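Local coordinates for EreC (Klebsiella pneumoniae, PDB 6XCQ), which probably hydrolyses the macrolactone ester of erythromycin and related macrolides, thereby conferring antibiotic resistance, at residues Ala80-Ile83 with Arg84-Val87; Ser279-Asp282 with Ser283-Gly287. The protein carries 1 engineered substitution. All blocks are in the same frame, centred on the assembly; numbering follows the deposited sequence.

In the fold
Two local helical contacts are described, in series along the chain: contact 1 in the middle of helix 73-90 and contact 2 in the first turns of helix 279-295. Their centres lie 25 Å apart and their nearest atoms about 16 Å, so they do not touch. Both helices belong with the mixed eight-stranded sheet: helix 73-90 links strands 62-65 and 94-97, and helix 279-295 precedes strand 301-304, which lies between those two. Contact 1, 17 Å from the chain centre, is almost wholly buried: its helix packs on the sheet, with R84 salt-bridged to E88. Contact 2, at 10 Å and partly buried, ties its helix through R281 to E98, just past strand 94-97, and to loop residue D156.

Contact 1 of 2, residues Ala80-Ile83 with Arg84-Val87; sequences ASLI and RYLV
R84 N to A80 O (3.0 Å) and V87 N to I83 O (2.8 Å) are the first and last of four successive i to i+4 backbone hydrogen bonds; between them Y85 N donates to S81 O and L86 N to L82 O. All four N-H...O angles fall between 157° and 166°, which identifies a regular alpha helix over two turns. Beyond the backbone, the polar side chains find their partners outside these eight residues: S81 OG bonds to L39 O, Y85 OH to T54 OG1 and H90 NE2, while R84 combines a bond from NH1 to P42 O with a salt bridge from NE to E88. R84 starts back along the helix, its CG anti to the carbonyl carbon (chi1 -86°), which brings CG to 3.7 Å from A80 O before the bend at chi3 turns the guanidinium away.

Apolar packing forms the next layer. I83 and V87 run alongside each other in one direction, with I83 CG2 and V87 CG2 4.1 Å apart. V87 CG2 also rests 3.3 Å from I83 O, the carbonyl that its own backbone N binds. One residue earlier the same pattern recurs: L86 CG, set beside its backbone N, lies 3.3 Å from L82 O. L82 CD2 and Y85 CD2 make a looser approach at 4.4 Å. The apolar side of this helix faces the sheet, where L82, I83 and L86 touch L65 on strand 62-65; A80, R84 and V87 meet helix 126-146 through W138 and Y142. Helix 73-90 thus packs on the sheet as the helix of a beta-alpha-beta crossover, leaving parallel strand 62-65 and returning to strand 94-97 across the intervening strand 301-304.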
ATOM      1  N   ALA A  80      11.372   2.857  -8.979  1.00 15.58           N
ATOM      2  CA  ALA A  80      11.444   2.488 -10.387  1.00 18.87           C
ATOM      3  C   ALA A  80      12.703   1.683 -10.673  1.00 18.35           C
ATOM      4  O   ALA A  80      12.659   0.684 -11.404  1.00 17.75           O
ATOM      5  CB  ALA A  80      11.388   3.737 -11.264  1.00 12.89           C
ATOM      6  N   SER A  81      13.835   2.090 -10.091  1.00 11.96           N
ATOM      7  CA  SER A  81      15.069   1.337 -10.310  1.00 19.09           C
ATOM      8  C   SER A  81      14.963  -0.083  -9.759  1.00 18.17           C
ATOM      9  O   SER A  81      15.391  -1.044 -10.402  1.00 17.39           O
ATOM     10  CB  SER A  81      16.253   2.069  -9.673  1.00 14.55           C
ATOM     11  OG  SER A  81      16.560   3.237 -10.422  1.00 23.04           O
ATOM     12  N   LEU A  82      14.422  -0.233  -8.553  1.00 18.11           N
ATOM     13  CA  LEU A  82      14.362  -1.561  -7.968  1.00 17.26           C
ATOM     14  C   LEU A  82      13.290  -2.418  -8.640  1.00 15.45           C
ATOM     15  O   LEU A  82      13.409  -3.644  -8.660  1.00 14.18           O
ATOM     16  CB  LEU A  82      14.128  -1.448  -6.468  1.00 11.83           C
ATOM     17  CG  LEU A  82      15.437  -1.098  -5.755  1.00 25.97           C
ATOM     18  CD1 LEU A  82      15.205  -0.615  -4.339  1.00 26.49           C
ATOM     19  CD2 LEU A  82      16.343  -2.319  -5.766  1.00 28.07           C
ATOM     20  N   ILE A  83      12.256  -1.799  -9.205  1.00 12.55           N
ATOM     21  CA  ILE A  83      11.320  -2.545 -10.049  1.00 17.86           C
ATOM     22  C   ILE A  83      12.062  -3.120 -11.254  1.00 20.77           C
ATOM     23  O   ILE A  83      11.952  -4.313 -11.561  1.00 17.39           O
ATOM     24  CB  ILE A  83      10.140  -1.643 -10.466  1.00 16.92           C
ATOM     25  CG1 ILE A  83       9.239  -1.371  -9.263  1.00 19.03           C
ATOM     26  CG2 ILE A  83       9.313  -2.280 -11.576  1.00 15.38           C
ATOM     27  CD1 ILE A  83       8.284  -0.185  -9.449  1.00 14.13           C
ATOM     28  N   ARG A  84      12.886  -2.295 -11.915  1.00 20.02           N
ATOM     29  CA  ARG A  84      13.706  -2.790 -13.024  1.00 25.19           C
ATOM     30  C   ARG A  84      14.537  -3.999 -12.608  1.00 31.53           C
ATOM     31  O   ARG A  84      14.578  -5.013 -13.312  1.00 22.66           O
ATOM     32  CB  ARG A  84      14.621  -1.679 -13.546  1.00 23.73           C
ATOM     33  CG  ARG A  84      13.984  -0.782 -14.590  1.00 28.09           C
ATOM     34  CD  ARG A  84      15.050  -0.078 -15.407  1.00 22.94           C
ATOM     35  NE  ARG A  84      15.712  -1.025 -16.296  1.00 24.86           N
ATOM     36  CZ  ARG A  84      16.889  -0.820 -16.871  1.00 27.63           C
ATOM     37  NH1 ARG A  84      17.556   0.309 -16.646  1.00 20.90           N
ATOM     38  NH2 ARG A  84      17.402  -1.754 -17.665  1.00 23.11           N
ATOM     39  N   TYR A  85      15.204  -3.913 -11.455  1.00 21.36           N
ATOM     40  CA  TYR A  85      16.031  -5.025 -10.995  1.00 21.12           C
ATOM     41  C   TYR A  85      15.200  -6.282 -10.741  1.00 22.98           C
ATOM     42  O   TYR A  85      15.584  -7.387 -11.141  1.00 24.34           O
ATOM     43  CB  TYR A  85      16.781  -4.611  -9.731  1.00 27.57           C
ATOM     44  CG  TYR A  85      17.393  -5.763  -8.981  1.00 24.90           C
ATOM     45  CD1 TYR A  85      18.523  -6.410  -9.464  1.00 27.14           C
ATOM     46  CD2 TYR A  85      16.853  -6.190  -7.779  1.00 29.16           C
ATOM     47  CE1 TYR A  85      19.099  -7.455  -8.766  1.00 25.96           C
ATOM     48  CE2 TYR A  85      17.412  -7.232  -7.079  1.00 32.49           C
ATOM     49  CZ  TYR A  85      18.537  -7.860  -7.573  1.00 33.72           C
ATOM     50  OH  TYR A  85      19.089  -8.898  -6.860  1.00 35.27           O
ATOM     51  N   LEU A  86      14.067  -6.138 -10.054  1.00 20.43           N
ATOM     52  CA  LEU A  86      13.267  -7.311  -9.712  1.00 18.89           C
ATOM     53  C   LEU A  86      12.612  -7.905 -10.951  1.00 19.28           C
ATOM     54  O   LEU A  86      12.527  -9.134 -11.094  1.00 21.01           O
ATOM     55  CB  LEU A  86      12.212  -6.941  -8.671  1.00 18.46           C
ATOM     56  CG  LEU A  86      12.761  -6.580  -7.292  1.00 22.21           C
ATOM     57  CD1 LEU A  86      11.675  -5.947  -6.405  1.00 15.84           C
ATOM     58  CD2 LEU A  86      13.361  -7.815  -6.664  1.00 18.79           C
ATOM     59  N   VAL A  87      12.161  -7.052 -11.867  1.00 16.13           N
ATOM     60  CA  VAL A  87      11.521  -7.542 -13.081  1.00 20.87           C
ATOM     61  C   VAL A  87      12.553  -8.169 -14.007  1.00 26.71           C
ATOM     62  O   VAL A  87      12.411  -9.323 -14.432  1.00 28.38           O
ATOM     63  CB  VAL A  87      10.749  -6.411 -13.780  1.00 22.61           C
ATOM     64  CG1 VAL A  87      10.392  -6.824 -15.213  1.00 26.64           C
ATOM     65  CG2 VAL A  87       9.502  -6.081 -12.997  1.00 21.81           C
TER

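Contact 2 of 2, residues Ser279-Asp282 with Ser283-Gly287; sequences SVRD and SYMAG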
ATOM      1  N   SER A 279      -4.305  -2.019  13.373  1.00 20.22           N
ATOM      2  CA  SER A 279      -3.847  -3.202  12.651  1.00 15.02           C
ATOM      3  C   SER A 279      -4.882  -3.740  11.664  1.00 13.52           C
ATOM      4  O   SER A 279      -4.545  -4.596  10.839  1.00 15.10           O
ATOM      5  CB  SER A 279      -3.498  -4.329  13.631  1.00 19.83           C
ATOM      6  OG  SER A 279      -2.807  -3.843  14.764  1.00 17.05           O
ATOM      7  N   VAL A 280      -6.126  -3.264  11.720  1.00 18.50           N
ATOM      8  CA  VAL A 280      -7.197  -3.952  10.999  1.00 15.54           C
ATOM      9  C   VAL A 280      -7.039  -3.769   9.494  1.00 13.88           C
ATOM     10  O   VAL A 280      -7.120  -4.733   8.726  1.00 14.22           O
ATOM     11  CB  VAL A 280      -8.571  -3.471  11.497  1.00 17.95           C
ATOM     12  CG1 VAL A 280      -9.646  -3.820  10.494  1.00 20.85           C
ATOM     13  CG2 VAL A 280      -8.888  -4.108  12.849  1.00 13.73           C
ATOM     14  N   ARG A 281      -6.812  -2.535   9.042  1.00 15.89           N
ATOM     15  CA  ARG A 281      -6.574  -2.328   7.614  1.00 12.13           C
ATOM     16  C   ARG A 281      -5.347  -3.096   7.127  1.00 11.29           C
ATOM     17  O   ARG A 281      -5.383  -3.711   6.053  1.00 14.21           O
ATOM     18  CB  ARG A 281      -6.419  -0.841   7.302  1.00 18.49           C
ATOM     19  CG  ARG A 281      -6.075  -0.591   5.844  1.00 18.95           C
ATOM     20  CD  ARG A 281      -5.781   0.855   5.535  1.00 29.08           C
ATOM     21  NE  ARG A 281      -4.832   0.959   4.427  1.00 36.32           N
ATOM     22  CZ  ARG A 281      -3.538   1.249   4.557  1.00 38.59           C
ATOM     23  NH1 ARG A 281      -3.015   1.498   5.758  1.00 24.73           N
ATOM     24  NH2 ARG A 281      -2.771   1.312   3.473  1.00 26.16           N
ATOM     25  N   ASP A 282      -4.243  -3.075   7.886  1.00 11.84           N
ATOM     26  CA  ASP A 282      -3.055  -3.797   7.417  1.00 13.73           C
ATOM     27  C   ASP A 282      -3.278  -5.303   7.368  1.00 15.77           C
ATOM     28  O   ASP A 282      -2.634  -5.996   6.572  1.00 13.70           O
ATOM     29  CB  ASP A 282      -1.826  -3.538   8.282  1.00 12.55           C
ATOM     30  CG  ASP A 282      -1.061  -2.284   7.866  1.00 24.80           C
ATOM     31  OD1 ASP A 282      -1.693  -1.221   7.704  1.00 26.29           O
ATOM     32  OD2 ASP A 282       0.159  -2.399   7.624  1.00 12.84           O
ATOM     33  N   SER A 283      -4.142  -5.842   8.221  1.00 15.89           N
ATOM     34  CA  SER A 283      -4.369  -7.281   8.123  1.00 15.10           C
ATOM     35  C   SER A 283      -5.233  -7.616   6.911  1.00 13.75           C
ATOM     36  O   SER A 283      -5.071  -8.681   6.319  1.00 14.80           O
ATOM     37  CB  SER A 283      -4.999  -7.831   9.408  1.00 18.98           C
ATOM     38  OG  SER A 283      -6.350  -7.437   9.562  1.00 20.50           O
ATOM     39  N   TYR A 284      -6.139  -6.714   6.525  1.00 14.26           N
ATOM     40  CA  TYR A 284      -6.828  -6.860   5.248  1.00 17.35           C
ATOM     41  C   TYR A 284      -5.839  -6.958   4.094  1.00 19.08           C
ATOM     42  O   TYR A 284      -5.887  -7.907   3.302  1.00 14.26           O
ATOM     43  CB  TYR A 284      -7.786  -5.690   5.023  1.00 17.90           C
ATOM     44  CG  TYR A 284      -8.452  -5.768   3.680  1.00 19.97           C
ATOM     45  CD1 TYR A 284      -9.567  -6.577   3.493  1.00 18.05           C
ATOM     46  CD2 TYR A 284      -7.955  -5.060   2.587  1.00 19.46           C
ATOM     47  CE1 TYR A 284     -10.186  -6.672   2.264  1.00 28.49           C
ATOM     48  CE2 TYR A 284      -8.569  -5.143   1.353  1.00 22.13           C
ATOM     49  CZ  TYR A 284      -9.687  -5.954   1.199  1.00 31.25           C
ATOM     50  OH  TYR A 284     -10.313  -6.058  -0.018  1.00 24.15           O
ATOM     51  N   MET A 285      -4.938  -5.971   3.974  1.00 11.90           N
ATOM     52  CA  MET A 285      -3.925  -5.997   2.919  1.00 15.11           C
ATOM     53  C   MET A 285      -3.131  -7.304   2.911  1.00 15.39           C
ATOM     54  O   MET A 285      -2.902  -7.891   1.847  1.00 16.89           O
ATOM     55  CB  MET A 285      -2.976  -4.803   3.076  1.00 15.98           C
ATOM     56  CG  MET A 285      -3.653  -3.494   2.703  1.00 19.43           C
ATOM     57  SD  MET A 285      -2.477  -2.157   2.514  1.00 35.77           S
ATOM     58  CE  MET A 285      -2.095  -1.956   4.221  1.00 14.32           C
ATOM     59  N   ALA A 286      -2.683  -7.765   4.088  1.00 14.71           N
ATOM     60  CA  ALA A 286      -1.944  -9.026   4.153  1.00 12.41           C
ATOM     61  C   ALA A 286      -2.793 -10.183   3.644  1.00 12.52           C
ATOM     62  O   ALA A 286      -2.290 -11.075   2.949  1.00 16.76           O
ATOM     63  CB  ALA A 286      -1.482  -9.317   5.582  1.00 12.07           C
ATOM     64  N   GLY A 287      -4.079 -10.181   3.989  1.00 15.60           N
ATOM     65  CA  GLY A 287      -4.981 -11.207   3.489  1.00 20.27           C
ATOM     66  C   GLY A 287      -5.110 -11.203   1.976  1.00 17.93           C
ATOM     67  O   GLY A 287      -5.063 -12.257   1.337  1.00 18.57           O
TER
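The opening turns of helix 279-295 bring R281 and M285, four residues apart, together: the methyl M285 CE sits over one face of the R281 guanidinium, 3.4 Å above its plane and displaced toward the rim, with NH2 the nearest atom. M285 bends at chi3, bringing its methyl against both R281 and D282. The same CE lies 3.6 Å from D282 OD1, so one methyl packs against both charged groups. R281 NH1 and D282 OD1 are 3.6 Å apart, but OD1 is far off the guanidinium plane, so the pairing is electrostatic and not a hydrogen bond. Their stronger partners lie further off in sequence: R281 NH2 forms salt bridges with E98 and D156, and D282 OD2 accepts from M326 N and N309 ND2. This cluster joins the helix to helices 307-310 and 326-330 within the erythromycin esterase family region.

On the backbone, V280 O is gripped by two good bonds, from S283 OG at 2.9 Å and from Y284 N at 3.1 Å, both from the same face of its carbonyl plane. S283 N, bonded mainly to S279 O, adds a weak third. The serine hydroxyl can bend back to V280 O because chi1 of 72° holds OG between the backbone N and the carbonyl carbon. M285 N donates to R281 O in the carbonyl plane with an N-H...O angle of 169°, and A286 N bonds to D282 O at 3.0 Å. From the same turn, the Y284 ring meets that of Y257 on helix 244-267, their planes about 45° apart.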